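Local coordinates for protein KLLA0C04147p (Kluyveromyces lactis, PDB 5H2A) that probably binds and transfers sterols as an OSBP-family protein, the chain here being its ankyrin-repeat (ANK) domain, at residues D109-T112 with V113-H117; V147-A150 with N151-E155; I250-E253 with L254-L258. All coordinates share one frame; numbering follows the deposited sequence.

Contact 1 (D109-T112 with V113-H117); sequences DVVT and VLMNH
Met115 N donates to Val111 O at 2.8 Å, a nearly straight bond (N-H...O 169°) that arrives close to the axis of the carbonyl. The Met115 side chain adds to this junction: its CG, placed beside the backbone N by chi1 of -67°, lies 3.2 Å from Val111 O and 3.9 Å from Val111 CG1. The two side chains run side by side, and two further bends in the methionine carry SD and CE away from the valine. One residue earlier the same i to i+4 pattern recurs: Leu114 N bonds to Val110 O at 3.0 Å, and the CD1 branch of Leu114 comes 4.0 Å from Val110 CG1, again alongside. Both pairs are apolar and turn toward neighbouring helices. Val110 and Val111 both touch Ala102, and Leu114 and Met115 both touch Leu99, on helix 98-104; Val111 also meets Met144 and Met145 of helix 139-165, while Val110 rests on Ile67 of helix 64-74.

Val113, which also touches Lys68 of helix 64-74, puts CG2 3.4 Å from Asp109 O, the acceptor of its N. The side of Thr112 and Asn116 is more polar. Thr112 O accepts from Asn116 N in a more bent bond (N-H...O 145°). Here the methyl of Thr112 and the amide of Asn116 point the same way, CG2 lying 3.7 Å from ND2, whereas Thr112 OG1 turns back to Gly108 O one turn earlier. Four successive main-chain bonds thus tie the two segments, with buried aliphatic groups on one face and the threonine and asparagine on another. This is the make-up expected of the second helix of the helix-turn-helix pair in the predicted ankyrin repeat, helix 108-115 packing on helix 98-104.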
loop_
_atom_site.group_PDB
_atom_site.type_symbol
_atom_site.label_atom_id
_atom_site.label_comp_id
_atom_site.label_asym_id
_atom_site.label_seq_id
_atom_site.Cartn_x
_atom_site.Cartn_y
_atom_site.Cartn_z
ATOM N N ASP A 109 -7.187 -20.460 -4.539
ATOM C CA ASP A 109 -8.023 -20.145 -3.384
ATOM C C ASP A 109 -7.293 -19.231 -2.408
ATOM O O ASP A 109 -7.898 -18.328 -1.824
ATOM C CB ASP A 109 -8.478 -21.436 -2.692
ATOM C CG ASP A 109 -7.322 -22.431 -2.411
ATOM O OD1 ASP A 109 -6.170 -22.280 -2.927
ATOM O OD2 ASP A 109 -7.593 -23.403 -1.666
ATOM N N VAL A 110 -5.989 -19.459 -2.221
ATOM C CA VAL A 110 -5.187 -18.610 -1.340
ATOM C C VAL A 110 -5.019 -17.218 -1.948
ATOM O O VAL A 110 -5.079 -16.204 -1.241
ATOM C CB VAL A 110 -3.825 -19.289 -1.081
ATOM C CG1 VAL A 110 -2.910 -18.382 -0.239
ATOM C CG2 VAL A 110 -4.033 -20.641 -0.397
ATOM N N VAL A 111 -4.819 -17.146 -3.271
ATOM C CA VAL A 111 -4.735 -15.846 -3.937
ATOM C C VAL A 111 -5.994 -15.030 -3.665
ATOM O O VAL A 111 -5.929 -13.839 -3.352
ATOM C CB VAL A 111 -4.499 -16.036 -5.445
ATOM C CG1 VAL A 111 -4.706 -14.720 -6.172
ATOM C CG2 VAL A 111 -3.067 -16.575 -5.701
ATOM N N THR A 112 -7.157 -15.672 -3.754
ATOM C CA THR A 112 -8.416 -14.980 -3.493
ATOM C C THR A 112 -8.492 -14.454 -2.063
ATOM O O THR A 112 -8.893 -13.305 -1.840
ATOM C CB THR A 112 -9.581 -15.924 -3.787
ATOM O OG1 THR A 112 -9.597 -16.213 -5.189
ATOM C CG2 THR A 112 -10.906 -15.290 -3.394
ATOM N N VAL A 113 -8.132 -15.282 -1.079
ATOM C CA VAL A 113 -8.135 -14.834 0.320
ATOM C C VAL A 113 -7.237 -13.614 0.497
ATOM O O VAL A 113 -7.598 -12.633 1.161
ATOM C CB VAL A 113 -7.695 -15.985 1.242
ATOM C CG1 VAL A 113 -7.441 -15.476 2.675
ATOM C CG2 VAL A 113 -8.751 -17.097 1.253
ATOM N N LEU A 114 -6.031 -13.667 -0.065
ATOM C CA LEU A 114 -5.095 -12.563 0.117
ATOM C C LEU A 114 -5.543 -11.305 -0.637
ATOM O O LEU A 114 -5.459 -10.196 -0.099
ATOM C CB LEU A 114 -3.706 -13.015 -0.337
ATOM C CG LEU A 114 -3.026 -14.080 0.547
ATOM C CD1 LEU A 114 -1.706 -14.525 -0.100
ATOM C CD2 LEU A 114 -2.739 -13.512 1.914
ATOM N N MET A 115 -6.011 -11.452 -1.890
ATOM C CA MET A 115 -6.486 -10.279 -2.642
ATOM C C MET A 115 -7.675 -9.619 -1.956
ATOM O O MET A 115 -7.895 -8.412 -2.122
ATOM C CB MET A 115 -6.911 -10.648 -4.069
ATOM C CG MET A 115 -5.783 -11.109 -5.034
ATOM S SD MET A 115 -4.632 -9.793 -5.440
ATOM C CE MET A 115 -5.588 -8.728 -6.543
ATOM N N ASN A 116 -8.466 -10.392 -1.209
ATOM C CA ASN A 116 -9.591 -9.835 -0.457
ATOM C C ASN A 116 -9.189 -9.195 0.861
ATOM O O ASN A 116 -10.042 -8.579 1.513
ATOM C CB ASN A 116 -10.637 -10.922 -0.206
ATOM C CG ASN A 116 -11.471 -11.202 -1.440
ATOM O OD1 ASN A 116 -11.542 -10.373 -2.347
ATOM N ND2 ASN A 116 -12.094 -12.376 -1.487
ATOM N N HIS A 117 -7.937 -9.313 1.277
ATOM C CA HIS A 117 -7.495 -8.671 2.514
ATOM C C HIS A 117 -7.482 -7.157 2.336
ATOM O O HIS A 117 -6.818 -6.658 1.414
ATOM C CB HIS A 117 -6.097 -9.160 2.903
ATOM C CG HIS A 117 -5.711 -8.834 4.311
ATOM N ND1 HIS A 117 -5.491 -7.546 4.748
ATOM C CD2 HIS A 117 -5.482 -9.636 5.377
ATOM C CE1 HIS A 117 -5.154 -7.567 6.024
ATOM N NE2 HIS A 117 -5.130 -8.824 6.428
#

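Contact 2 (V147-A150 with N151-E155); sequences VARA and NYVAE
Arg149 and Val153 meet through their aliphatic parts, Arg149 CG standing 4.0 Å from Val153 CG2. The arginine leaves the helix with CG anti to its N (chi1 -178°) and stays extended to CD; a bend at chi3 of -76° then turns the guanidinium aside. Its polar end is held beyond the helix, where NE forms a salt bridge with Asp122 and NH2 a hydrogen bond with Gln131. The same Val153 methyl, CG2, comes within 3.3 Å of Arg149 O, the oxygen that also accepts from Val153 N at 2.8 Å. The valine therefore flanks both the stem of the arginine and its carbonyl.

These residues belong to helix 139-165, a long helix that packs beside helix 108-115 and runs on toward the C-terminal half of the ankyrin domain; helix 179-184 lies against it, with Leu184 touching Arg149, Tyr152 and Val153. On the more exposed face Asn151 carries its amide beside the backbone N (chi1 -70°), over the carbonyl of Val147. Asn151 CG approaches Val147 O to 3.3 Å, but the oxygen takes its hydrogen bond from the main-chain N of Asn151, at 2.9 Å. Val147 CG1 reaches obliquely toward the amide, 4.0 Å from Asn151 ND2.

Tyr152 swings its ring outward, and only CB stays close to the preceding turn, 3.5 Å from Ala148 O. The phenol is fixed elsewhere: Tyr152 OH bonds to Asn181 OD1, and the ring forms a cation-pi contact with Arg180. The small Ala154 places CB 3.5 Å from Ala150 O, the carbonyl that accepts from Ala154 N.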
loop_
_atom_site.group_PDB
_atom_site.type_symbol
_atom_site.label_atom_id
_atom_site.label_comp_id
_atom_site.label_asym_id
_atom_site.label_seq_id
_atom_site.Cartn_x
_atom_site.Cartn_y
_atom_site.Cartn_z
ATOM N N VAL A 147 -8.487 -8.969 -12.882
ATOM C CA VAL A 147 -9.825 -8.402 -12.721
ATOM C C VAL A 147 -10.048 -7.915 -11.295
ATOM O O VAL A 147 -10.663 -6.859 -11.071
ATOM C CB VAL A 147 -10.894 -9.418 -13.153
ATOM C CG1 VAL A 147 -12.284 -8.806 -12.940
ATOM C CG2 VAL A 147 -10.707 -9.785 -14.635
ATOM N N ALA A 148 -9.560 -8.659 -10.302
ATOM C CA ALA A 148 -9.684 -8.189 -8.925
ATOM C C ALA A 148 -8.983 -6.851 -8.738
ATOM O O ALA A 148 -9.499 -5.958 -8.050
ATOM C CB ALA A 148 -9.122 -9.227 -7.952
ATOM N N ARG A 149 -7.809 -6.679 -9.344
ATOM C CA ARG A 149 -7.161 -5.375 -9.251
ATOM C C ARG A 149 -7.997 -4.289 -9.924
ATOM O O ARG A 149 -8.184 -3.206 -9.362
ATOM C CB ARG A 149 -5.758 -5.391 -9.869
ATOM C CG ARG A 149 -5.163 -3.972 -9.649
ATOM C CD ARG A 149 -3.837 -3.769 -10.241
ATOM N NE ARG A 149 -2.791 -4.407 -9.466
ATOM C CZ ARG A 149 -1.516 -4.311 -9.796
ATOM N NH1 ARG A 149 -1.176 -3.602 -10.864
ATOM N NH2 ARG A 149 -0.593 -4.928 -9.083
ATOM N N ALA A 150 -8.470 -4.547 -11.151
ATOM C CA ALA A 150 -9.282 -3.549 -11.848
ATOM C C ALA A 150 -10.498 -3.146 -11.018
ATOM O O ALA A 150 -10.838 -1.961 -10.944
ATOM C CB ALA A 150 -9.728 -4.074 -13.216
ATOM N N ASN A 151 -11.151 -4.116 -10.374
ATOM C CA ASN A 151 -12.283 -3.816 -9.496
ATOM C C ASN A 151 -11.870 -2.941 -8.326
ATOM O O ASN A 151 -12.597 -2.015 -7.933
ATOM C CB ASN A 151 -12.888 -5.109 -8.956
ATOM C CG ASN A 151 -13.588 -5.900 -10.016
ATOM O OD1 ASN A 151 -13.850 -5.392 -11.099
ATOM N ND2 ASN A 151 -13.897 -7.156 -9.712
ATOM N N TYR A 152 -10.725 -3.247 -7.726
ATOM C CA TYR A 152 -10.264 -2.464 -6.597
ATOM C C TYR A 152 -9.933 -1.045 -7.031
ATOM O O TYR A 152 -10.249 -0.080 -6.320
ATOM C CB TYR A 152 -9.037 -3.125 -5.970
ATOM C CG TYR A 152 -8.569 -2.333 -4.781
ATOM C CD1 TYR A 152 -9.186 -2.478 -3.543
ATOM C CD2 TYR A 152 -7.532 -1.424 -4.898
ATOM C CE1 TYR A 152 -8.764 -1.742 -2.440
ATOM C CE2 TYR A 152 -7.107 -0.679 -3.812
ATOM C CZ TYR A 152 -7.724 -0.851 -2.583
ATOM O OH TYR A 152 -7.297 -0.109 -1.511
ATOM N N VAL A 153 -9.302 -0.908 -8.195
ATOM C CA VAL A 153 -8.971 0.419 -8.708
ATOM C C VAL A 153 -10.243 1.222 -8.943
ATOM O O VAL A 153 -10.327 2.399 -8.582
ATOM C CB VAL A 153 -8.135 0.307 -9.994
ATOM C CG1 VAL A 153 -8.045 1.657 -10.690
ATOM C CG2 VAL A 153 -6.725 -0.241 -9.692
ATOM N N ALA A 154 -11.252 0.595 -9.542
ATOM C CA ALA A 154 -12.515 1.288 -9.780
ATOM C C ALA A 154 -13.127 1.789 -8.476
ATOM O O ALA A 154 -13.608 2.929 -8.400
ATOM C CB ALA A 154 -13.480 0.356 -10.517
ATOM N N GLU A 155 -13.105 0.961 -7.428
ATOM C CA GLU A 155 -13.729 1.350 -6.175
ATOM C C GLU A 155 -12.953 2.467 -5.489
ATOM O O GLU A 155 -13.541 3.456 -5.044
ATOM C CB GLU A 155 -13.857 0.135 -5.260
ATOM C CG GLU A 155 -14.836 -0.892 -5.796
ATOM C CD GLU A 155 -14.919 -2.122 -4.919
ATOM O OE1 GLU A 155 -13.855 -2.722 -4.634
ATOM O OE2 GLU A 155 -16.048 -2.480 -4.511
#

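Contact 3 (I250-E253 with L254-L258); sequences IDLE and LKKML
Leu252 and Lys256 cross obliquely on helix 249-268, the aliphatic end of the lysine lying by the leucine: Lys256 CE is 3.8 Å from Leu252 CG, and NZ 3.9 Å from Leu252 CD1. A bend at chi4 (-63°) in the otherwise extended lysine chain sets NZ beside that methyl. Lys255 NZ comes near the same Leu252 CD1, at 4.1 Å, and Leu252 also touches Asn244 of the preceding loop. With Leu252 cut back to an alanine, the end of Lys256 is likely to lose the apolar surface it lies on and be freer to swing.

On other faces, Met257 SD lies 3.9 Å from Glu253 CG, and Leu254 CD1 is 4.2 Å from Ile250 CG2; Asp251 OD1 also comes to 4.1 Å from Leu254 CD1. Beneath all these pairs, Lys255 N bonds to Asp251 O at 2.8 Å, one of four i to i+4 bonds.

Farther out, the side of Met257 and Glu253 packs on helix 208-215, and Leu258 on helix 198-204. Asp251 forms a salt bridge with Arg206 and Glu253 one with Arg212. Both acids are thus paired with arginines from other parts of the fold, which implies that charge ties this helix to its neighbours, while Leu252 and Lys256 meet by van der Waals contact.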
loop_
_atom_site.group_PDB
_atom_site.type_symbol
_atom_site.label_atom_id
_atom_site.label_comp_id
_atom_site.label_asym_id
_atom_site.label_seq_id
_atom_site.Cartn_x
_atom_site.Cartn_y
_atom_site.Cartn_z
ATOM N N ILE A 250 -6.176 35.690 -2.565
ATOM C CA ILE A 250 -6.468 34.281 -2.830
ATOM C C ILE A 250 -5.675 33.793 -4.035
ATOM O O ILE A 250 -4.944 32.801 -3.954
ATOM C CB ILE A 250 -7.979 34.079 -3.027
ATOM C CG1 ILE A 250 -8.714 34.323 -1.710
ATOM C CG2 ILE A 250 -8.280 32.663 -3.573
ATOM C CD1 ILE A 250 -10.228 34.620 -1.898
ATOM N N ASP A 251 -5.823 34.477 -5.176
ATOM C CA ASP A 251 -5.089 34.080 -6.371
ATOM C C ASP A 251 -3.587 34.219 -6.172
ATOM O O ASP A 251 -2.811 33.437 -6.738
ATOM C CB ASP A 251 -5.553 34.906 -7.573
ATOM C CG ASP A 251 -6.820 34.341 -8.208
ATOM O OD1 ASP A 251 -7.483 33.500 -7.558
ATOM O OD2 ASP A 251 -7.155 34.721 -9.354
ATOM N N LEU A 252 -3.156 35.197 -5.371
ATOM C CA LEU A 252 -1.723 35.320 -5.108
ATOM C C LEU A 252 -1.201 34.086 -4.383
ATOM O O LEU A 252 -0.138 33.555 -4.724
ATOM C CB LEU A 252 -1.428 36.585 -4.304
ATOM C CG LEU A 252 0.064 36.732 -3.987
ATOM C CD1 LEU A 252 0.848 36.802 -5.282
ATOM C CD2 LEU A 252 0.324 37.969 -3.122
ATOM N N GLU A 253 -1.948 33.596 -3.394
ATOM C CA GLU A 253 -1.484 32.419 -2.673
ATOM C C GLU A 253 -1.427 31.204 -3.593
ATOM O O GLU A 253 -0.461 30.431 -3.548
ATOM C CB GLU A 253 -2.368 32.141 -1.460
ATOM C CG GLU A 253 -1.925 30.886 -0.713
ATOM C CD GLU A 253 -2.450 30.814 0.707
ATOM O OE1 GLU A 253 -3.355 31.609 1.057
ATOM O OE2 GLU A 253 -1.949 29.955 1.473
ATOM N N LEU A 254 -2.450 31.025 -4.437
ATOM C CA LEU A 254 -2.441 29.924 -5.400
ATOM C C LEU A 254 -1.272 30.051 -6.363
ATOM O O LEU A 254 -0.621 29.055 -6.690
ATOM C CB LEU A 254 -3.761 29.900 -6.182
ATOM C CG LEU A 254 -4.988 29.580 -5.324
ATOM C CD1 LEU A 254 -6.316 29.920 -6.055
ATOM C CD2 LEU A 254 -4.948 28.097 -4.950
ATOM N N LYS A 255 -1.006 31.267 -6.845
ATOM C CA LYS A 255 0.125 31.473 -7.747
ATOM C C LYS A 255 1.439 31.055 -7.086
ATOM O O LYS A 255 2.252 30.341 -7.690
ATOM C CB LYS A 255 0.162 32.940 -8.184
ATOM C CG LYS A 255 1.445 33.410 -8.848
ATOM C CD LYS A 255 1.211 34.766 -9.538
ATOM C CE LYS A 255 2.512 35.485 -9.886
ATOM N NZ LYS A 255 2.993 36.377 -8.781
ATOM N N LYS A 256 1.661 31.493 -5.843
ATOM C CA LYS A 256 2.899 31.149 -5.139
ATOM C C LYS A 256 3.020 29.645 -4.934
ATOM O O LYS A 256 4.106 29.068 -5.090
ATOM C CB LYS A 256 2.954 31.872 -3.790
ATOM C CG LYS A 256 3.217 33.376 -3.894
ATOM C CD LYS A 256 3.571 33.966 -2.531
ATOM C CE LYS A 256 3.375 35.476 -2.505
ATOM N NZ LYS A 256 4.277 36.164 -3.475
ATOM N N MET A 257 1.915 28.992 -4.573
ATOM C CA MET A 257 1.931 27.539 -4.399
ATOM C C MET A 257 2.254 26.824 -5.704
ATOM O O MET A 257 2.995 25.828 -5.718
ATOM C CB MET A 257 0.575 27.060 -3.883
ATOM C CG MET A 257 0.202 27.517 -2.499
ATOM S SD MET A 257 -1.573 27.294 -2.274
ATOM C CE MET A 257 -1.794 25.911 -3.397
ATOM N N LEU A 258 1.691 27.303 -6.812
ATOM C CA LEU A 258 1.931 26.643 -8.096
ATOM C C LEU A 258 3.360 26.862 -8.569
ATOM O O LEU A 258 3.966 25.958 -9.163
ATOM C CB LEU A 258 0.934 27.154 -9.136
ATOM C CG LEU A 258 -0.497 26.651 -8.884
ATOM C CD1 LEU A 258 -1.487 27.393 -9.759
ATOM C CD2 LEU A 258 -0.544 25.136 -9.159
#

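In the fold
The three contacts follow in series along an all-helical ankyrin domain. Contacts 1 and 2 are neighbours: their centres are 14 Å apart, and they touch where Met115 CE packs 3.8 Å from Ala148 CB. Through this junction helix 108-115 of the predicted repeat leans on helix 139-165, the next helix in the chain. Contact 3 sits far away on the C-terminal helix 249-268, its centre about 36 Å from that of contact 2 and about 46 Å from that of contact 1; contacts 1 and 3 lie on opposite sides of the chain's centre. The nearest atoms of contacts 2 and 3 remain about 25 Å apart, and helices 169-176 to 208-215 come between them in the chain.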